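Local coordinates for CAG pathogenicity island protein 13 (Helicobacter pylori, PDB 2G3V) that is of unknown function but is encoded by the cag pathogenicity island of Helicobacter pylori, which specifies a type IV secretion system, at residues 50-55 with 90-95; 123-128 with 140-145. One frame throughout, in Å; residues are numbered along the deposited sequence.

Contact 1 (50-55 with 90-95); sequences DFFKQM and RLLESE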
ATOM      1  N   ASP A  50     -10.044   1.593   4.875  1.00  1.05           N
ATOM      2  CA  ASP A  50     -11.489   1.501   5.025  1.00  2.48           C
ATOM      3  C   ASP A  50     -12.117   1.080   3.703  1.00  1.40           C
ATOM      4  O   ASP A  50     -13.090   0.331   3.684  1.00  3.51           O
ATOM      5  CB  ASP A  50     -12.071   2.847   5.488  1.00  1.81           C
ATOM      6  CG  ASP A  50     -11.474   3.316   6.825  1.00  5.25           C
ATOM      7  OD1 ASP A  50     -11.329   2.465   7.746  1.00  5.58           O
ATOM      8  OD2 ASP A  50     -11.157   4.527   6.967  1.00  1.05           O
ATOM      9  N   PHE A  51     -11.542   1.559   2.603  1.00  1.05           N
ATOM     10  CA  PHE A  51     -12.027   1.249   1.267  1.00  1.05           C
ATOM     11  C   PHE A  51     -11.901  -0.243   1.058  1.00  1.05           C
ATOM     12  O   PHE A  51     -12.855  -0.915   0.655  1.00  1.05           O
ATOM     13  CB  PHE A  51     -11.197   1.989   0.223  1.00  1.05           C
ATOM     14  CG  PHE A  51     -11.543   1.642  -1.195  1.00  2.64           C
ATOM     15  CD1 PHE A  51     -12.727   2.090  -1.765  1.00  2.42           C
ATOM     16  CD2 PHE A  51     -10.673   0.876  -1.964  1.00  2.36           C
ATOM     17  CE1 PHE A  51     -13.045   1.785  -3.088  1.00  4.16           C
ATOM     18  CE2 PHE A  51     -10.973   0.560  -3.287  1.00  4.74           C
ATOM     19  CZ  PHE A  51     -12.169   1.021  -3.849  1.00  4.60           C
ATOM     20  N   PHE A  52     -10.710  -0.755   1.341  1.00  2.00           N
ATOM     21  CA  PHE A  52     -10.454  -2.177   1.205  1.00  2.71           C
ATOM     22  C   PHE A  52     -11.469  -2.995   2.032  1.00  3.02           C
ATOM     23  O   PHE A  52     -12.116  -3.923   1.519  1.00  1.05           O
ATOM     24  CB  PHE A  52      -9.013  -2.503   1.628  1.00  3.41           C
ATOM     25  CG  PHE A  52      -7.950  -1.815   0.789  1.00  1.05           C
ATOM     26  CD1 PHE A  52      -8.213  -1.428  -0.528  1.00  1.05           C
ATOM     27  CD2 PHE A  52      -6.689  -1.558   1.320  1.00  1.05           C
ATOM     28  CE1 PHE A  52      -7.238  -0.795  -1.299  1.00  1.05           C
ATOM     29  CE2 PHE A  52      -5.705  -0.932   0.569  1.00  1.05           C
ATOM     30  CZ  PHE A  52      -5.976  -0.544  -0.747  1.00  1.05           C
ATOM     31  N   LYS A  53     -11.624  -2.645   3.304  1.00  4.58           N
ATOM     32  CA  LYS A  53     -12.578  -3.353   4.150  1.00  4.92           C
ATOM     33  C   LYS A  53     -13.973  -3.324   3.522  1.00  6.34           C
ATOM     34  O   LYS A  53     -14.674  -4.328   3.512  1.00  5.91           O
ATOM     35  CB  LYS A  53     -12.632  -2.716   5.535  1.00  5.41           C
ATOM     36  CG  LYS A  53     -13.814  -3.189   6.376  1.00  8.48           C
ATOM     37  CD  LYS A  53     -13.717  -2.725   7.803  1.00  6.12           C
ATOM     38  CE  LYS A  53     -12.510  -3.360   8.476  1.00 10.43           C
ATOM     39  NZ  LYS A  53     -12.443  -3.087   9.943  1.00 11.70           N
ATOM     40  N   GLN A  54     -14.358  -2.169   2.987  1.00  8.25           N
ATOM     41  CA  GLN A  54     -15.661  -2.004   2.355  1.00  9.70           C
ATOM     42  C   GLN A  54     -15.855  -2.865   1.114  1.00 10.80           C
ATOM     43  O   GLN A  54     -16.990  -3.177   0.733  1.00 11.11           O
ATOM     44  CB  GLN A  54     -15.893  -0.529   2.004  1.00 11.24           C
ATOM     45  CG  GLN A  54     -16.698   0.245   3.044  1.00 13.13           C
ATOM     46  CD  GLN A  54     -18.153  -0.225   3.132  1.00 16.18           C
ATOM     47  OE1 GLN A  54     -18.470  -1.239   3.776  1.00 16.72           O
ATOM     48  NE2 GLN A  54     -19.046   0.510   2.471  1.00 17.91           N
HETATM   49  N   MSE A  55     -14.771  -3.282   0.477  1.00  9.87           N
HETATM   50  CA  MSE A  55     -14.948  -4.085  -0.715  1.00  8.14           C
HETATM   51  C   MSE A  55     -15.413  -5.511  -0.376  1.00  8.63           C
HETATM   52  O   MSE A  55     -16.439  -5.984  -0.884  1.00  8.08           O
HETATM   53  CB  MSE A  55     -13.648  -4.086  -1.520  1.00  8.47           C
HETATM   54  CG  MSE A  55     -13.184  -2.696  -1.920  1.00  5.82           C
HETATM   55 SE   MSE A  55     -14.440  -1.761  -3.056  1.00  1.36          SE
HETATM   56  CE  MSE A  55     -14.167  -2.754  -4.643  1.00  6.03           C
ATOM     57  N   ARG A  90      -9.211  -8.507   1.120  1.00  3.57           N
ATOM     58  CA  ARG A  90      -9.214  -8.998   2.490  1.00  3.55           C
ATOM     59  C   ARG A  90      -7.776  -8.900   2.966  1.00  4.00           C
ATOM     60  O   ARG A  90      -7.503  -8.490   4.092  1.00  5.29           O
ATOM     61  CB  ARG A  90      -9.680 -10.450   2.544  1.00  1.45           C
ATOM     62  CG  ARG A  90     -11.094 -10.635   2.026  1.00  4.66           C
ATOM     63  CD  ARG A  90     -11.751 -11.879   2.593  1.00 11.26           C
ATOM     64  NE  ARG A  90     -13.176 -11.957   2.256  1.00 12.88           N
ATOM     65  CZ  ARG A  90     -13.647 -12.552   1.165  1.00 13.00           C
ATOM     66  NH1 ARG A  90     -12.807 -13.121   0.307  1.00  9.84           N
ATOM     67  NH2 ARG A  90     -14.956 -12.580   0.934  1.00 12.48           N
ATOM     68  N   LEU A  91      -6.864  -9.252   2.067  1.00  3.78           N
ATOM     69  CA  LEU A  91      -5.434  -9.250   2.331  1.00  3.10           C
ATOM     70  C   LEU A  91      -4.866  -7.824   2.306  1.00  2.80           C
ATOM     71  O   LEU A  91      -3.854  -7.543   2.946  1.00  6.04           O
ATOM     72  CB  LEU A  91      -4.733 -10.139   1.292  1.00  2.78           C
ATOM     73  CG  LEU A  91      -3.331 -10.686   1.586  1.00  6.42           C
ATOM     74  CD1 LEU A  91      -3.401 -11.688   2.743  1.00  5.21           C
ATOM     75  CD2 LEU A  91      -2.778 -11.356   0.341  1.00  6.02           C
ATOM     76  N   LEU A  92      -5.512  -6.933   1.559  1.00  2.56           N
ATOM     77  CA  LEU A  92      -5.094  -5.531   1.471  1.00  2.05           C
ATOM     78  C   LEU A  92      -5.491  -4.814   2.756  1.00  2.69           C
ATOM     79  O   LEU A  92      -4.733  -3.989   3.265  1.00  2.19           O
ATOM     80  CB  LEU A  92      -5.760  -4.832   0.275  1.00  2.93           C
ATOM     81  CG  LEU A  92      -4.970  -4.668  -1.029  1.00  2.73           C
ATOM     82  CD1 LEU A  92      -4.157  -5.918  -1.325  1.00  6.39           C
ATOM     83  CD2 LEU A  92      -5.925  -4.395  -2.158  1.00  3.22           C
ATOM     84  N   GLU A  93      -6.679  -5.126   3.276  1.00  3.84           N
ATOM     85  CA  GLU A  93      -7.155  -4.510   4.513  1.00  4.71           C
ATOM     86  C   GLU A  93      -6.221  -4.914   5.644  1.00  4.83           C
ATOM     87  O   GLU A  93      -5.870  -4.110   6.510  1.00  2.63           O
ATOM     88  CB  GLU A  93      -8.566  -4.984   4.853  1.00  6.68           C
ATOM     89  CG  GLU A  93      -9.143  -4.320   6.100  1.00  7.23           C
ATOM     90  CD  GLU A  93     -10.239  -5.144   6.753  1.00 10.74           C
ATOM     91  OE1 GLU A  93     -11.154  -5.607   6.035  1.00 13.36           O
ATOM     92  OE2 GLU A  93     -10.194  -5.329   7.987  1.00 10.31           O
ATOM     93  N   SER A  94      -5.823  -6.180   5.625  1.00  5.49           N
ATOM     94  CA  SER A  94      -4.919  -6.711   6.632  1.00  5.68           C
ATOM     95  C   SER A  94      -3.587  -5.974   6.621  1.00  5.07           C
ATOM     96  O   SER A  94      -3.113  -5.513   7.656  1.00  4.72           O
ATOM     97  CB  SER A  94      -4.677  -8.208   6.388  1.00  6.60           C
ATOM     98  OG  SER A  94      -5.880  -8.953   6.483  1.00  9.14           O
ATOM     99  N   GLU A  95      -2.976  -5.865   5.447  1.00  6.12           N
ATOM    100  CA  GLU A  95      -1.690  -5.189   5.331  1.00  6.90           C
ATOM    101  C   GLU A  95      -1.789  -3.710   5.696  1.00  4.84           C
ATOM    102  O   GLU A  95      -0.891  -3.168   6.329  1.00  4.66           O
ATOM    103  CB  GLU A  95      -1.120  -5.347   3.910  1.00 11.47           C
ATOM    104  CG  GLU A  95      -0.941  -6.797   3.492  1.00 15.70           C
ATOM    105  CD  GLU A  95      -0.263  -7.648   4.571  1.00 18.70           C
ATOM    106  OE1 GLU A  95       0.842  -7.268   5.033  1.00 20.46           O
ATOM    107  OE2 GLU A  95      -0.834  -8.694   4.958  1.00 19.22           O
TER
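Leu-92 and Glu-93 of helix 82-105 meet Phe-52 and Lys-53 of helix 35-57 in an antiparallel helix pair, part of the all-helical fold of CagS. The two short segments run at 151° to each other and their axes approach to 8.1 Å; the CA atoms of Phe-52 and Glu-93 are 5.2 Å apart. Leu-92 comes first along the second helix and supplies the buried half. Its CB sits over one face of the Phe-52 ring in a CH-pi contact, 3.9 Å from the ring centroid and 23° off the normal, displaced toward the rim on the CD2 side, while its CD2 methyl lies near Phe-52 CE1. The ring is brought there by a chi1 of -61°, which sets CG beside the backbone N and opposite the carbonyl carbon. Glu-93 follows and takes the partly exposed flank. Its backbone N lies 3.9 Å from Phe-52 CB, and its extended side chain crosses that of Lys-53, with OE1 3.3 Å from Lys-53 CB. The carboxylate is shared: OE1 accepts a hydrogen bond from His-56 NE2, three residues after Lys-53 on helix 35-57, which should limit its rotation. The ion pair with Lys-53 is long: the lysine chain bends at chi3, and its CE lies 3.1 Å from Glu-93 OE2, nearer than NZ at 3.7 Å.

Contact 2 (123-128 with 140-145); sequences LPFFSK and DSQIEL
Phe-125, at the end of the 3-10 turn 123-125, pushes its ring against Ile-143 and Gln-142 of helix 136-149. The backbones stay well apart, with 8.8 Å between the CA atoms of Pro-124 and Gln-142, so the side chains alone bridge the gap. The compact part is apolar and buried: the ring meets Ile-143 at its edge, Phe-125 CE1 lying 3.7 Å from Ile-143 CG1, near the ring plane.

The other side, formed by Pro-124 and Gln-142, is nearer solvent and, though in contact, is fixed by no polar bond between loop and helix. With CG anti to the backbone N (chi1 -165°), the glutamine chain extends from the helix toward the loop and runs past the phenylalanine in the opposite direction, bringing OE1 over one face of the ring, 3.7 Å from Phe-125 CZ and offset toward the rim. Amide and ring planes are inclined by 63°, so the two groups do not stack. The amide end also touches the proline, with Pro-124 CB 3.5 Å from Gln-142 OE1 and 3.6 Å from Gln-142 NE2. The proline CB and the ring carbons are what this oxygen meets across the contact; it is buried here and has no hydrogen-bond partner in the model.

Tyr-146 adds an edge-to-face ring contact to Phe-125. Helix 82-105 reaches both partners: Tyr-89 OH donates a hydrogen bond to the carbonyl of Phe-125 in the loop before helix 128-133, and Val-88 packs against Ile-143 of helix 136-149.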
ATOM      1  N   LEU A 123      -1.888   1.496  -4.033  1.00  2.72           N
ATOM      2  CA  LEU A 123      -2.456   2.302  -5.120  1.00  4.21           C
ATOM      3  C   LEU A 123      -3.092   1.566  -6.317  1.00  4.75           C
ATOM      4  O   LEU A 123      -4.136   1.978  -6.810  1.00  3.92           O
ATOM      5  CB  LEU A 123      -1.397   3.297  -5.620  1.00  4.41           C
ATOM      6  CG  LEU A 123      -1.363   4.697  -4.979  1.00  2.83           C
ATOM      7  CD1 LEU A 123      -1.951   4.669  -3.599  1.00  3.56           C
ATOM      8  CD2 LEU A 123       0.077   5.219  -4.939  1.00  2.17           C
ATOM      9  N   PRO A 124      -2.477   0.472  -6.795  1.00  4.42           N
ATOM     10  CA  PRO A 124      -2.995  -0.315  -7.935  1.00  3.92           C
ATOM     11  C   PRO A 124      -4.401  -0.895  -7.731  1.00  2.32           C
ATOM     12  O   PRO A 124      -5.073  -1.286  -8.684  1.00  1.05           O
ATOM     13  CB  PRO A 124      -1.957  -1.426  -8.089  1.00  1.05           C
ATOM     14  CG  PRO A 124      -0.711  -0.775  -7.631  1.00  4.08           C
ATOM     15  CD  PRO A 124      -1.152  -0.030  -6.392  1.00  5.84           C
ATOM     16  N   PHE A 125      -4.828  -0.964  -6.477  1.00  1.40           N
ATOM     17  CA  PHE A 125      -6.141  -1.494  -6.146  1.00  1.08           C
ATOM     18  C   PHE A 125      -7.021  -0.417  -5.531  1.00  1.05           C
ATOM     19  O   PHE A 125      -8.118  -0.705  -5.076  1.00  1.05           O
ATOM     20  CB  PHE A 125      -6.013  -2.656  -5.154  1.00  1.26           C
ATOM     21  CG  PHE A 125      -5.372  -3.888  -5.730  1.00  1.05           C
ATOM     22  CD1 PHE A 125      -6.051  -4.678  -6.659  1.00  1.05           C
ATOM     23  CD2 PHE A 125      -4.079  -4.249  -5.357  1.00  1.68           C
ATOM     24  CE1 PHE A 125      -5.445  -5.813  -7.218  1.00  2.72           C
ATOM     25  CE2 PHE A 125      -3.456  -5.383  -5.904  1.00  3.66           C
ATOM     26  CZ  PHE A 125      -4.140  -6.169  -6.841  1.00  2.41           C
ATOM     27  N   PHE A 126      -6.550   0.825  -5.526  1.00  1.05           N
ATOM     28  CA  PHE A 126      -7.337   1.896  -4.927  1.00  2.13           C
ATOM     29  C   PHE A 126      -7.614   3.071  -5.872  1.00  1.63           C
ATOM     30  O   PHE A 126      -8.718   3.618  -5.916  1.00  1.05           O
ATOM     31  CB  PHE A 126      -6.640   2.395  -3.654  1.00  1.05           C
ATOM     32  CG  PHE A 126      -7.288   3.600  -3.058  1.00  1.65           C
ATOM     33  CD1 PHE A 126      -8.503   3.486  -2.384  1.00  1.05           C
ATOM     34  CD2 PHE A 126      -6.708   4.870  -3.206  1.00  1.05           C
ATOM     35  CE1 PHE A 126      -9.132   4.598  -1.874  1.00  1.05           C
ATOM     36  CE2 PHE A 126      -7.334   5.991  -2.699  1.00  1.05           C
ATOM     37  CZ  PHE A 126      -8.547   5.859  -2.031  1.00  1.87           C
ATOM     38  N   SER A 127      -6.596   3.456  -6.622  1.00  2.92           N
ATOM     39  CA  SER A 127      -6.712   4.556  -7.564  1.00  3.23           C
ATOM     40  C   SER A 127      -7.536   4.219  -8.800  1.00  2.77           C
ATOM     41  O   SER A 127      -7.288   3.209  -9.474  1.00  1.05           O
ATOM     42  CB  SER A 127      -5.323   5.008  -7.998  1.00  2.39           C
ATOM     43  OG  SER A 127      -5.358   5.438  -9.341  1.00  3.58           O
ATOM     44  N   LYS A 128      -8.512   5.079  -9.092  1.00  2.72           N
ATOM     45  CA  LYS A 128      -9.373   4.887 -10.257  1.00  2.80           C
ATOM     46  C   LYS A 128      -8.591   4.981 -11.564  1.00  2.47           C
ATOM     47  O   LYS A 128      -8.810   4.199 -12.474  1.00  2.98           O
ATOM     48  CB  LYS A 128     -10.496   5.920 -10.284  1.00  1.05           C
ATOM     49  CG  LYS A 128     -11.425   5.740 -11.485  1.00  1.77           C
ATOM     50  CD  LYS A 128     -12.554   6.748 -11.456  1.00  2.85           C
ATOM     51  CE  LYS A 128     -13.387   6.615 -10.187  1.00  2.11           C
ATOM     52  NZ  LYS A 128     -14.337   7.745 -10.105  1.00  7.37           N
ATOM     53  N   ASP A 140      -5.557  -9.623 -13.531  1.00  4.90           N
ATOM     54  CA  ASP A 140      -5.575 -11.002 -13.090  1.00  4.50           C
ATOM     55  C   ASP A 140      -4.269 -11.458 -12.495  1.00  3.48           C
ATOM     56  O   ASP A 140      -4.250 -12.068 -11.433  1.00  3.07           O
ATOM     57  CB  ASP A 140      -5.965 -11.925 -14.246  1.00  7.95           C
ATOM     58  CG  ASP A 140      -6.593 -13.220 -13.766  1.00 10.07           C
ATOM     59  OD1 ASP A 140      -7.478 -13.164 -12.871  1.00 13.05           O
ATOM     60  OD2 ASP A 140      -6.214 -14.294 -14.287  1.00 12.81           O
ATOM     61  N   SER A 141      -3.162 -11.172 -13.172  1.00  4.64           N
ATOM     62  CA  SER A 141      -1.866 -11.604 -12.648  1.00  5.32           C
ATOM     63  C   SER A 141      -1.426 -10.765 -11.456  1.00  5.27           C
ATOM     64  O   SER A 141      -0.730 -11.260 -10.564  1.00  6.74           O
ATOM     65  CB  SER A 141      -0.795 -11.588 -13.741  1.00  3.87           C
ATOM     66  OG  SER A 141      -0.660 -10.303 -14.305  1.00  5.89           O
ATOM     67  N   GLN A 142      -1.828  -9.498 -11.436  1.00  5.78           N
ATOM     68  CA  GLN A 142      -1.472  -8.638 -10.329  1.00  4.97           C
ATOM     69  C   GLN A 142      -2.140  -9.207  -9.094  1.00  4.32           C
ATOM     70  O   GLN A 142      -1.525  -9.302  -8.034  1.00  6.38           O
ATOM     71  CB  GLN A 142      -1.948  -7.205 -10.587  1.00  7.53           C
ATOM     72  CG  GLN A 142      -1.319  -6.163  -9.654  1.00  7.49           C
ATOM     73  CD  GLN A 142      -1.736  -4.742  -9.978  1.00  8.03           C
ATOM     74  OE1 GLN A 142      -2.902  -4.375  -9.818  1.00  9.91           O
ATOM     75  NE2 GLN A 142      -0.784  -3.929 -10.436  1.00  9.45           N
ATOM     76  N   ILE A 143      -3.398  -9.610  -9.241  1.00  3.63           N
ATOM     77  CA  ILE A 143      -4.163 -10.175  -8.128  1.00  2.92           C
ATOM     78  C   ILE A 143      -3.515 -11.490  -7.682  1.00  3.83           C
ATOM     79  O   ILE A 143      -3.364 -11.747  -6.496  1.00  4.34           O
ATOM     80  CB  ILE A 143      -5.636 -10.412  -8.550  1.00  2.44           C
ATOM     81  CG1 ILE A 143      -6.323  -9.067  -8.798  1.00  1.25           C
ATOM     82  CG2 ILE A 143      -6.367 -11.230  -7.504  1.00  1.05           C
ATOM     83  CD1 ILE A 143      -7.772  -9.184  -9.248  1.00  2.61           C
ATOM     84  N   GLU A 144      -3.126 -12.314  -8.644  1.00  5.09           N
ATOM     85  CA  GLU A 144      -2.482 -13.587  -8.337  1.00  6.52           C
ATOM     86  C   GLU A 144      -1.163 -13.344  -7.593  1.00  6.03           C
ATOM     87  O   GLU A 144      -0.905 -13.935  -6.541  1.00  6.40           O
ATOM     88  CB  GLU A 144      -2.208 -14.354  -9.633  1.00  8.84           C
ATOM     89  CG  GLU A 144      -2.128 -15.869  -9.444  1.00 14.66           C
ATOM     90  CD  GLU A 144      -3.428 -16.454  -8.882  1.00 16.40           C
ATOM     91  OE1 GLU A 144      -4.487 -16.319  -9.546  1.00 18.48           O
ATOM     92  OE2 GLU A 144      -3.395 -17.041  -7.777  1.00 16.96           O
ATOM     93  N   LEU A 145      -0.340 -12.457  -8.147  1.00  4.96           N
ATOM     94  CA  LEU A 145       0.944 -12.111  -7.552  1.00  4.36           C
ATOM     95  C   LEU A 145       0.770 -11.658  -6.107  1.00  4.52           C
ATOM     96  O   LEU A 145       1.407 -12.191  -5.204  1.00  5.17           O
ATOM     97  CB  LEU A 145       1.619 -11.001  -8.373  1.00  2.84           C
ATOM     98  CG  LEU A 145       3.078 -10.671  -8.031  1.00  2.09           C
ATOM     99  CD1 LEU A 145       3.997 -11.829  -8.426  1.00  1.60           C
ATOM    100  CD2 LEU A 145       3.484  -9.421  -8.753  1.00  1.08           C
TER

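Contacts 1 and 2 follow one another along the chain, the first closing before the second opens, and their centres lie about 13 Å apart. Contact 1 joins helices 35-57 and 82-105; contact 2 joins the loop leading into helix 128-133 to helix 136-149. They touch through several side chains: Leu-92 CD2 packs 3.5 Å from Phe-125 CB, and Phe-51 meets Phe-126 edge-to-face, with Phe-51 CD2 3.4 Å from Phe-126 CD1. Neighbouring residues Phe-125 and Phe-126 therefore face different helices, tying the later part of this single-chain, strand-free fold to its earlier helix pair.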